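Local coordinates for putative S41 protease (PDB 3K50), which is of unknown function but is a putative peptidase of family S41, whose members cleave peptide bonds, at residues D20-Q25 / F342-V347; Y27-D32 / A54-G59; N58-I63 / G327-T332; A331-V336 / L346-V351. All coordinates share one frame; numbering follows the deposited sequence.

Contact 1: D20-Q25 / F342-V347; sequences DSVMRQ and FILNLV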
# COMPACT_ATOMS: atom_id res chain seq x y z
N ASP A 20 -0.71 21.31 18.68
CA ASP A 20 -0.71 22.64 18.09
C ASP A 20 0.72 23.14 17.87
O ASP A 20 1.05 23.66 16.82
CB ASP A 20 -1.40 23.65 19.00
CG ASP A 20 -1.41 25.06 18.41
OD1 ASP A 20 -2.20 25.31 17.49
OD2 ASP A 20 -0.64 25.92 18.88
N SER A 21 1.59 22.81 18.81
CA SER A 21 2.98 23.22 18.75
C SER A 21 3.78 22.45 17.71
O SER A 21 4.38 23.08 16.88
CB SER A 21 3.63 23.14 20.13
OG SER A 21 3.51 21.85 20.66
N VAL A 22 3.77 21.11 17.75
CA VAL A 22 4.46 20.33 16.76
C VAL A 22 3.99 20.75 15.34
O VAL A 22 4.81 20.82 14.44
CB VAL A 22 4.30 18.82 17.01
CG1 VAL A 22 2.84 18.42 16.96
CG2 VAL A 22 5.13 18.02 15.98
N MSE A 23 2.71 21.09 15.16
CA MSE A 23 2.23 21.48 13.82
C MSE A 23 2.72 22.87 13.43
O MSE A 23 3.16 23.09 12.33
CB MSE A 23 0.67 21.43 13.74
CG MSE A 23 0.12 20.01 13.61
SE MSE A 23 -1.84 20.02 13.43
CE MSE A 23 -2.01 20.71 11.59
N ARG A 24 2.63 23.83 14.33
CA ARG A 24 3.04 25.18 13.97
C ARG A 24 4.58 25.20 13.63
O ARG A 24 5.01 26.01 12.83
CB ARG A 24 2.56 26.21 15.03
CG ARG A 24 1.05 26.40 14.93
CD ARG A 24 0.43 27.46 15.86
NE ARG A 24 -1.04 27.50 15.80
CZ ARG A 24 -1.76 28.09 14.85
NH1 ARG A 24 -1.21 28.72 13.83
NH2 ARG A 24 -3.08 28.04 14.93
N GLN A 25 5.36 24.28 14.18
CA GLN A 25 6.78 24.25 13.90
C GLN A 25 7.10 23.42 12.67
O GLN A 25 7.90 23.84 11.84
CB GLN A 25 7.57 23.71 15.12
CG GLN A 25 9.10 23.43 14.83
CD GLN A 25 9.92 24.64 14.28
OE1 GLN A 25 10.76 24.46 13.38
NE2 GLN A 25 9.67 25.85 14.80
N PHE A 342 -0.06 8.50 21.09
CA PHE A 342 -0.54 8.47 19.73
C PHE A 342 0.57 9.02 18.86
O PHE A 342 1.54 9.60 19.35
CB PHE A 342 -1.84 9.26 19.54
CG PHE A 342 -1.71 10.76 19.71
CD1 PHE A 342 -1.40 11.58 18.64
CD2 PHE A 342 -1.99 11.33 20.93
CE1 PHE A 342 -1.36 12.96 18.80
CE2 PHE A 342 -1.95 12.70 21.12
CZ PHE A 342 -1.63 13.53 20.05
N ILE A 343 0.43 8.78 17.58
CA ILE A 343 1.38 9.23 16.56
C ILE A 343 0.63 10.16 15.62
O ILE A 343 -0.48 9.81 15.15
CB ILE A 343 1.89 8.08 15.70
CG1 ILE A 343 2.59 6.99 16.54
CG2 ILE A 343 2.84 8.62 14.58
CD1 ILE A 343 2.78 5.70 15.78
N LEU A 344 1.23 11.34 15.41
CA LEU A 344 0.79 12.35 14.44
C LEU A 344 1.62 12.16 13.19
O LEU A 344 2.83 12.39 13.23
CB LEU A 344 1.03 13.76 14.95
CG LEU A 344 0.82 14.95 13.97
CD1 LEU A 344 -0.60 14.85 13.35
CD2 LEU A 344 1.00 16.30 14.65
N ASN A 345 1.00 11.63 12.13
CA ASN A 345 1.62 11.47 10.82
C ASN A 345 1.30 12.77 10.10
O ASN A 345 0.18 12.98 9.65
CB ASN A 345 1.10 10.25 10.10
CG ASN A 345 1.64 8.94 10.70
OD1 ASN A 345 0.90 8.15 11.31
ND2 ASN A 345 2.93 8.75 10.57
N LEU A 346 2.27 13.69 10.12
CA LEU A 346 2.08 15.05 9.61
C LEU A 346 2.73 15.36 8.26
O LEU A 346 3.86 14.96 8.03
CB LEU A 346 2.64 15.99 10.65
CG LEU A 346 2.51 17.51 10.45
CD1 LEU A 346 1.07 17.92 10.61
CD2 LEU A 346 3.42 18.22 11.52
N VAL A 347 2.02 16.05 7.36
CA VAL A 347 2.63 16.50 6.11
C VAL A 347 3.78 17.45 6.47
O VAL A 347 3.57 18.48 7.11
CB VAL A 347 1.63 17.24 5.18
CG1 VAL A 347 2.34 17.82 3.95
CG2 VAL A 347 0.54 16.32 4.75
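Val22 and Met23, on one side of helix 18-26, pack against Leu344 and Leu346 of strand 342-352, and no hydrogen bond crosses between the two segments. Val22 and Leu344 lie alongside each other, pointing opposite ways; in one of the two modelled conformers of Val22, its CG1 is 3.6 Å from CD2 of Leu344. Met23, present as selenomethionine, approaches with the middle of its chain: its CG is 3.8 Å from CD1 of Leu346 and 4.0 Å from CD2 of Leu344, touching one methyl of each leucine. It runs roughly perpendicular to the Leu344 side chain and at a slant to that of Leu346. Both leucines have CB directed at the helix, and CG anti to the backbone N (chi1 171° in Leu344) carries the branch point farther toward it. The second methyl of Leu346, CD2, lies 4.1 Å from the carbonyl O of Val22, so this leucine meets backbone as well as side chain. Segment 20-25 runs 24° from the direction of segment 342-347, their axes 9.9 Å apart at the closest. Phe48 and Leu49 of helix 45-52 also touch Met23, Phe335 of strand 330-336 touches Val22, and Ile63 of strand 62-65 touches Leu344, which places the contact between two helices and the antiparallel sheet of strand 342-352.

Contact 2: Y27-D32 / A54-G59; sequences YLWYRD and ASMDNG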
# COMPACT_ATOMS: atom_id res chain seq x y z
N TYR A 27 4.80 21.54 10.31
CA TYR A 27 3.87 21.36 9.22
C TYR A 27 4.28 22.09 7.95
O TYR A 27 4.62 23.28 8.01
CB TYR A 27 2.51 21.91 9.65
CG TYR A 27 1.29 21.57 8.83
CD1 TYR A 27 1.13 20.32 8.21
CD2 TYR A 27 0.21 22.42 8.82
CE1 TYR A 27 -0.05 20.01 7.51
CE2 TYR A 27 -1.03 22.09 8.16
CZ TYR A 27 -1.13 20.88 7.52
OH TYR A 27 -2.31 20.51 6.90
N LEU A 28 4.21 21.39 6.81
CA LEU A 28 4.50 21.98 5.52
C LEU A 28 3.69 23.25 5.35
O LEU A 28 4.24 24.29 4.95
CB LEU A 28 4.16 21.05 4.34
CG LEU A 28 4.45 21.56 2.92
CD1 LEU A 28 5.94 21.87 2.67
CD2 LEU A 28 3.92 20.60 1.88
N TRP A 29 2.41 23.16 5.70
CA TRP A 29 1.47 24.23 5.46
C TRP A 29 1.11 25.02 6.72
O TRP A 29 -0.02 25.41 6.94
CB TRP A 29 0.19 23.61 4.84
CG TRP A 29 0.36 23.01 3.47
CD1 TRP A 29 0.97 23.62 2.42
CD2 TRP A 29 -0.14 21.75 2.95
NE1 TRP A 29 0.95 22.82 1.33
CE2 TRP A 29 0.27 21.67 1.61
CE3 TRP A 29 -0.81 20.67 3.50
CZ2 TRP A 29 -0.03 20.59 0.80
CZ3 TRP A 29 -1.11 19.59 2.70
CH2 TRP A 29 -0.72 19.55 1.36
N TYR A 30 2.07 25.26 7.58
CA TYR A 30 1.77 25.93 8.83
C TYR A 30 1.15 27.31 8.58
O TYR A 30 0.34 27.78 9.34
CB TYR A 30 3.04 26.05 9.72
CG TYR A 30 4.03 27.11 9.30
CD1 TYR A 30 5.03 26.84 8.39
CD2 TYR A 30 3.94 28.41 9.81
CE1 TYR A 30 5.90 27.85 7.98
CE2 TYR A 30 4.81 29.42 9.41
CZ TYR A 30 5.80 29.14 8.52
OH TYR A 30 6.66 30.15 8.13
N ARG A 31 1.54 27.99 7.51
CA ARG A 31 1.01 29.32 7.26
C ARG A 31 -0.48 29.36 6.92
O ARG A 31 -1.11 30.42 6.96
CB ARG A 31 1.77 29.96 6.10
CG ARG A 31 3.20 30.39 6.41
CD ARG A 31 3.78 31.03 5.15
NE ARG A 31 5.11 31.53 5.39
CZ ARG A 31 5.39 32.70 5.98
NH1 ARG A 31 4.42 33.49 6.39
NH2 ARG A 31 6.65 33.06 6.18
N ASP A 32 -1.01 28.20 6.52
CA ASP A 32 -2.38 28.05 6.08
C ASP A 32 -3.25 27.35 7.13
O ASP A 32 -4.38 26.98 6.85
CB ASP A 32 -2.39 27.28 4.75
CG ASP A 32 -1.77 28.07 3.63
OD1 ASP A 32 -2.28 29.17 3.35
OD2 ASP A 32 -0.78 27.61 3.05
N ALA A 54 -4.62 22.51 6.98
CA ALA A 54 -4.83 23.38 5.85
C ALA A 54 -5.87 22.70 4.96
O ALA A 54 -5.97 21.49 4.95
CB ALA A 54 -3.54 23.54 5.08
N SER A 55 -6.64 23.48 4.20
CA SER A 55 -7.67 22.89 3.33
C SER A 55 -7.11 21.98 2.27
O SER A 55 -7.83 21.13 1.78
CB SER A 55 -8.50 23.97 2.68
OG SER A 55 -9.10 24.77 3.67
N MSE A 56 -5.82 22.15 1.94
CA MSE A 56 -5.16 21.29 0.94
C MSE A 56 -4.93 19.90 1.48
O MSE A 56 -4.73 18.97 0.71
CB MSE A 56 -3.82 21.86 0.51
CG MSE A 56 -3.88 23.25 -0.18
SE MSE A 56 -3.87 24.72 1.01
CE MSE A 56 -1.95 24.69 1.73
N ASP A 57 -5.00 19.75 2.81
CA ASP A 57 -4.71 18.46 3.47
C ASP A 57 -5.93 17.55 3.47
O ASP A 57 -6.63 17.48 4.45
CB ASP A 57 -4.25 18.74 4.90
CG ASP A 57 -3.42 17.63 5.50
OD1 ASP A 57 -3.69 16.43 5.22
OD2 ASP A 57 -2.50 17.99 6.26
N ASN A 58 -6.12 16.84 2.35
CA ASN A 58 -7.24 15.94 2.10
C ASN A 58 -7.00 14.58 2.75
O ASN A 58 -6.84 13.55 2.08
CB ASN A 58 -7.47 15.79 0.59
CG ASN A 58 -8.75 15.02 0.26
OD1 ASN A 58 -9.75 15.12 0.95
ND2 ASN A 58 -8.71 14.24 -0.82
N GLY A 59 -6.94 14.56 4.07
CA GLY A 59 -6.68 13.31 4.75
C GLY A 59 -5.27 12.82 4.64
O GLY A 59 -5.00 11.63 4.91
O HOH W 1 -6.04 26.31 4.37
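Tyr27 reaches from the end of helix 18-26 to the 54-59 loop, and its phenol oxygen makes both direct hydrogen bonds between the segments. CB points at that loop, and CG stands anti to the backbone N (chi1 -166°). Farther out, CE2 comes 4.2 Å from CB of Ala54, while CE1 lies 3.4 Å from OD2 of Asp57. At the tip, OH donates a short 2.6 Å hydrogen bond to the anti lone pair of Asp57 OD2, with ring and carboxylate nearly coplanar, and accepts one from Ala54 N at 3.1 Å, N-H...O 162°. Both partners sit at the ring edge, close to its plane. These segments flank helix 45-52 within the S41 N-terminal region, and each contains a type I beta turn, Tyr27 to Tyr30 and Ala54 to Asp57, so the bonds clasp two turns together. Asp57 OD2 has a second partner in Ser61 OG. Beside this polar pair, Trp29 CB packs 3.7 Å from Ala54 CB. The selenomethionine Met56, its chain bent at chi2 and chi3, places SE 5.0 Å from the centroid of the Trp29 five-membered ring, a Met-aromatic contact; its methyl is modelled too close over that ring for its detail to be trusted. Near the surface a water accepts from Ser55 N at 2.9 Å and donates to Asp32 O.

Contact 3: N58-I63 / G327-T332; sequences NGFSKI and GEYVAT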
# COMPACT_ATOMS: atom_id res chain seq x y z
N ASN A 58 -6.12 16.84 2.35
CA ASN A 58 -7.24 15.94 2.10
C ASN A 58 -7.00 14.58 2.75
O ASN A 58 -6.84 13.55 2.08
CB ASN A 58 -7.47 15.79 0.59
CG ASN A 58 -8.75 15.02 0.26
OD1 ASN A 58 -9.75 15.12 0.95
ND2 ASN A 58 -8.71 14.24 -0.82
N GLY A 59 -6.94 14.56 4.07
CA GLY A 59 -6.68 13.31 4.75
C GLY A 59 -5.27 12.82 4.64
O GLY A 59 -5.00 11.63 4.91
N PHE A 60 -4.33 13.70 4.30
CA PHE A 60 -2.94 13.27 4.23
C PHE A 60 -2.38 13.10 5.66
O PHE A 60 -1.91 12.03 6.07
CB PHE A 60 -2.10 14.19 3.38
CG PHE A 60 -2.68 14.52 2.04
CD1 PHE A 60 -3.38 13.57 1.30
CD2 PHE A 60 -2.48 15.76 1.49
CE1 PHE A 60 -3.91 13.90 0.08
CE2 PHE A 60 -2.99 16.09 0.24
CZ PHE A 60 -3.69 15.15 -0.47
N SER A 61 -2.48 14.15 6.45
CA SER A 61 -2.09 14.07 7.84
C SER A 61 -3.10 13.26 8.60
O SER A 61 -4.30 13.38 8.37
CB SER A 61 -2.03 15.47 8.44
OG SER A 61 -1.07 16.24 7.77
N LYS A 62 -2.64 12.47 9.57
CA LYS A 62 -3.58 11.67 10.34
C LYS A 62 -3.02 11.18 11.68
O LYS A 62 -1.82 11.17 11.89
CB LYS A 62 -4.01 10.46 9.54
CG LYS A 62 -2.93 9.54 9.18
CD LYS A 62 -3.38 8.63 8.03
CE LYS A 62 -2.36 7.53 7.70
NZ LYS A 62 -2.14 6.57 8.85
N ILE A 63 -3.93 10.79 12.56
CA ILE A 63 -3.60 10.27 13.89
C ILE A 63 -3.65 8.75 13.82
O ILE A 63 -4.60 8.17 13.27
CB ILE A 63 -4.56 10.77 15.00
CG1 ILE A 63 -4.64 12.31 15.06
CG2 ILE A 63 -4.21 10.12 16.37
CD1 ILE A 63 -3.29 13.05 15.32
N GLY A 327 -3.81 10.00 -4.65
CA GLY A 327 -3.62 11.46 -4.76
C GLY A 327 -2.82 12.10 -3.62
O GLY A 327 -2.85 13.32 -3.42
N GLU A 328 -2.08 11.31 -2.85
CA GLU A 328 -1.27 11.87 -1.75
C GLU A 328 0.09 12.39 -2.30
O GLU A 328 1.04 11.68 -2.34
CB GLU A 328 -1.12 10.85 -0.60
CG GLU A 328 -0.53 11.43 0.65
CD GLU A 328 -0.60 10.42 1.76
OE1 GLU A 328 -1.72 10.23 2.27
OE2 GLU A 328 0.44 9.80 2.07
N TYR A 329 0.16 13.66 -2.73
CA TYR A 329 1.32 14.17 -3.46
C TYR A 329 2.39 14.84 -2.59
O TYR A 329 3.30 15.47 -3.13
CB TYR A 329 0.85 15.15 -4.59
CG TYR A 329 0.07 16.31 -4.09
CD1 TYR A 329 -1.32 16.24 -3.95
CD2 TYR A 329 0.69 17.51 -3.75
CE1 TYR A 329 -2.04 17.30 -3.50
CE2 TYR A 329 -0.05 18.59 -3.22
CZ TYR A 329 -1.40 18.50 -3.11
OH TYR A 329 -2.11 19.58 -2.63
N VAL A 330 2.23 14.75 -1.26
CA VAL A 330 3.14 15.33 -0.26
C VAL A 330 3.51 14.19 0.69
O VAL A 330 2.85 13.14 0.67
CB VAL A 330 2.52 16.52 0.48
CG1 VAL A 330 2.49 17.78 -0.42
CG2 VAL A 330 1.13 16.16 0.98
N ALA A 331 4.61 14.35 1.45
CA ALA A 331 5.05 13.29 2.34
C ALA A 331 4.76 13.64 3.77
O ALA A 331 4.88 14.82 4.17
CB ALA A 331 6.57 13.05 2.15
N THR A 332 4.45 12.61 4.56
CA THR A 332 4.27 12.75 5.98
C THR A 332 5.47 12.18 6.74
O THR A 332 6.26 11.37 6.19
CB THR A 332 3.02 12.00 6.45
OG1 THR A 332 3.18 10.60 6.18
CG2 THR A 332 1.69 12.57 5.75
O HOH W 2 -1.77 9.37 4.95
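The loop leading into strand 62-65 meets the turn leading into strand 330-336 here, both strands being neighbours of strand 342-352 in one antiparallel sheet, and Phe60 carries nearly all of the contact. Its CB is directed at the 327-332 segment, and four successive residues, Gly327 to Val330, touch the ring. CD1 lies 3.6 Å from CG of Glu328, whose side chain passes alongside the phenyl and heads the other way. CZ comes to 3.6 Å from the carbonyl O of Gly327. Across the ring, CD2 is 3.7 Å from Val330 CG2. The far end turns an edge toward the face of Tyr329 in an offset edge-to-face pair, planes at 79° and centroids 5.7 Å apart. Glu328 is the centre of an inverse gamma turn, and its extended chain brings the carboxylate back beside the Phe60 backbone. A water there donates both to Phe60 O, at 2.9 Å, and to Glu328 OE1, at 2.8 Å; Thr332 CG2 also lies close to Phe60 O. Nearby, Glu306 accepts from the backbone N of Gly327 and Glu328. The ring thus makes a largely apolar contact with polar groups at its border, where Glu328 OE1 is satisfied twice, by the bridging water and by a salt bridge to Arg302, so that the water ties the Phe60 carbonyl to an oxygen already held by an arginine.

Contact 4: A331-V336 / L346-V351; sequences ATKPFV and LVVCNV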
# COMPACT_ATOMS: atom_id res chain seq x y z
N ALA A 331 4.61 14.35 1.45
CA ALA A 331 5.05 13.29 2.34
C ALA A 331 4.76 13.64 3.77
O ALA A 331 4.88 14.82 4.17
CB ALA A 331 6.57 13.05 2.15
N THR A 332 4.45 12.61 4.56
CA THR A 332 4.27 12.75 5.98
C THR A 332 5.47 12.18 6.74
O THR A 332 6.26 11.37 6.19
CB THR A 332 3.02 12.00 6.45
OG1 THR A 332 3.18 10.60 6.18
CG2 THR A 332 1.69 12.57 5.75
N LYS A 333 5.66 12.66 7.96
CA LYS A 333 6.63 12.06 8.89
C LYS A 333 5.89 11.85 10.22
O LYS A 333 4.96 12.57 10.54
CB LYS A 333 7.87 12.94 9.05
CG LYS A 333 9.19 12.19 8.82
CD LYS A 333 10.03 12.90 7.74
CE LYS A 333 11.13 12.02 7.12
NZ LYS A 333 11.48 12.52 5.74
N PRO A 334 6.24 10.79 10.96
CA PRO A 334 5.65 10.55 12.27
C PRO A 334 6.25 11.38 13.43
O PRO A 334 7.47 11.56 13.49
CB PRO A 334 5.95 9.09 12.53
CG PRO A 334 7.16 8.79 11.73
CD PRO A 334 7.14 9.68 10.54
N PHE A 335 5.37 11.88 14.30
CA PHE A 335 5.76 12.58 15.50
C PHE A 335 4.97 11.88 16.61
O PHE A 335 3.75 11.77 16.51
CB PHE A 335 5.44 14.07 15.41
CG PHE A 335 6.21 14.79 14.34
CD1 PHE A 335 5.74 14.85 13.05
CD2 PHE A 335 7.43 15.39 14.64
CE1 PHE A 335 6.47 15.53 12.05
CE2 PHE A 335 8.17 16.02 13.66
CZ PHE A 335 7.70 16.05 12.34
N VAL A 336 5.65 11.38 17.62
CA VAL A 336 5.02 10.66 18.74
C VAL A 336 4.75 11.60 19.89
O VAL A 336 5.65 12.36 20.26
CB VAL A 336 5.91 9.50 19.24
CG1 VAL A 336 5.15 8.61 20.20
CG2 VAL A 336 6.38 8.67 18.06
N LEU A 346 2.27 13.69 10.12
CA LEU A 346 2.08 15.05 9.61
C LEU A 346 2.73 15.36 8.26
O LEU A 346 3.86 14.96 8.03
CB LEU A 346 2.64 15.99 10.65
CG LEU A 346 2.51 17.51 10.45
CD1 LEU A 346 1.07 17.92 10.61
CD2 LEU A 346 3.42 18.22 11.52
N VAL A 347 2.02 16.05 7.36
CA VAL A 347 2.63 16.50 6.11
C VAL A 347 3.78 17.45 6.47
O VAL A 347 3.57 18.48 7.11
CB VAL A 347 1.63 17.24 5.18
CG1 VAL A 347 2.34 17.82 3.95
CG2 VAL A 347 0.54 16.32 4.75
N VAL A 348 4.99 17.10 6.03
CA VAL A 348 6.20 17.89 6.28
C VAL A 348 6.86 18.45 4.99
O VAL A 348 7.42 19.57 5.01
CB VAL A 348 7.25 17.07 7.11
CG1 VAL A 348 6.68 16.83 8.53
CG2 VAL A 348 7.67 15.79 6.38
N CYS A 349 6.76 17.75 3.87
CA CYS A 349 7.39 18.25 2.64
C CYS A 349 6.73 17.87 1.36
O CYS A 349 6.02 16.89 1.25
CB CYS A 349 8.84 17.80 2.52
SG CYS A 349 9.19 16.01 2.42
N ASN A 350 6.98 18.73 0.37
CA ASN A 350 6.72 18.44 -1.03
C ASN A 350 7.77 17.45 -1.52
O ASN A 350 8.90 17.37 -0.96
CB ASN A 350 6.82 19.72 -1.87
CG ASN A 350 5.62 20.56 -1.75
OD1 ASN A 350 4.54 20.18 -2.21
ND2 ASN A 350 5.76 21.68 -1.17
N VAL A 351 7.38 16.62 -2.48
CA VAL A 351 8.29 15.62 -3.06
C VAL A 351 8.24 15.75 -4.61
O VAL A 351 7.40 15.14 -5.27
CB VAL A 351 7.93 14.19 -2.63
CG1 VAL A 351 8.98 13.20 -3.15
CG2 VAL A 351 7.83 14.13 -1.17
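Ala331, Leu346 and Val348 have the most surface buried where strands 330-336 and 342-352 pair. Ala331 is gripped through its backbone: N donates to Cys349 O at 2.9 Å in an almost straight bond of 177°, nearly along the C=O axis. Its carbonyl O receives Val348 N at 2.9 Å, in the carbonyl plane, and more weakly Cys349 N at 3.5 Å. Two consecutive residues facing one is a classic beta bulge, and it shifts the register by one within this antiparallel hairpin. Past the bulge, Thr332 and Val347 form a non-hydrogen-bonded pair and Lys333 and Leu346 a hydrogen-bonded one, closed by Lys333 N to Leu346 O and Leu346 N to Lys333 O. Ala331 CB rests 3.7 Å from CG2 of Val351 and touches Cys349 SG on the same face. Val348 spreads its two methyls: CG1, beside the backbone N with chi1 -67°, meets the edge of the Phe335 ring near its plane, 3.8 Å from CE1, while CG2 lies 3.9 Å from Lys333 CB. Phe335 crosses Leu346 at a slant, its CD1 coming 4.1 Å from Leu346 CB, and Trp18 of helix 18-26 also touches this ring. In one of its two modelled conformers, Lys333 has its ammonium hydrogen-bonded to Tyr264 OH.

From the N terminus, helix 18-26 opens the widest loop, which contact 1 closes more than 300 residues later on strand 342-352. Contact 2 nests inside it, closing a short loop around helix 45-52. Contact 3 starts from the second segment of contact 2, with Asn58 and Gly59 in common, and spans to the start of strand 330-336, again within the loop of contact 1. Contact 4 takes over from there, sharing Ala331 and Thr332, and forms a local hairpin, finishing on the strand used by contact 1. Together they tie the N-terminal helices to the antiparallel sheet of strand 342-352; Leu28 N bonding Val347 O and the Ser61 OG - Val347 N hydrogen bond draw the four together.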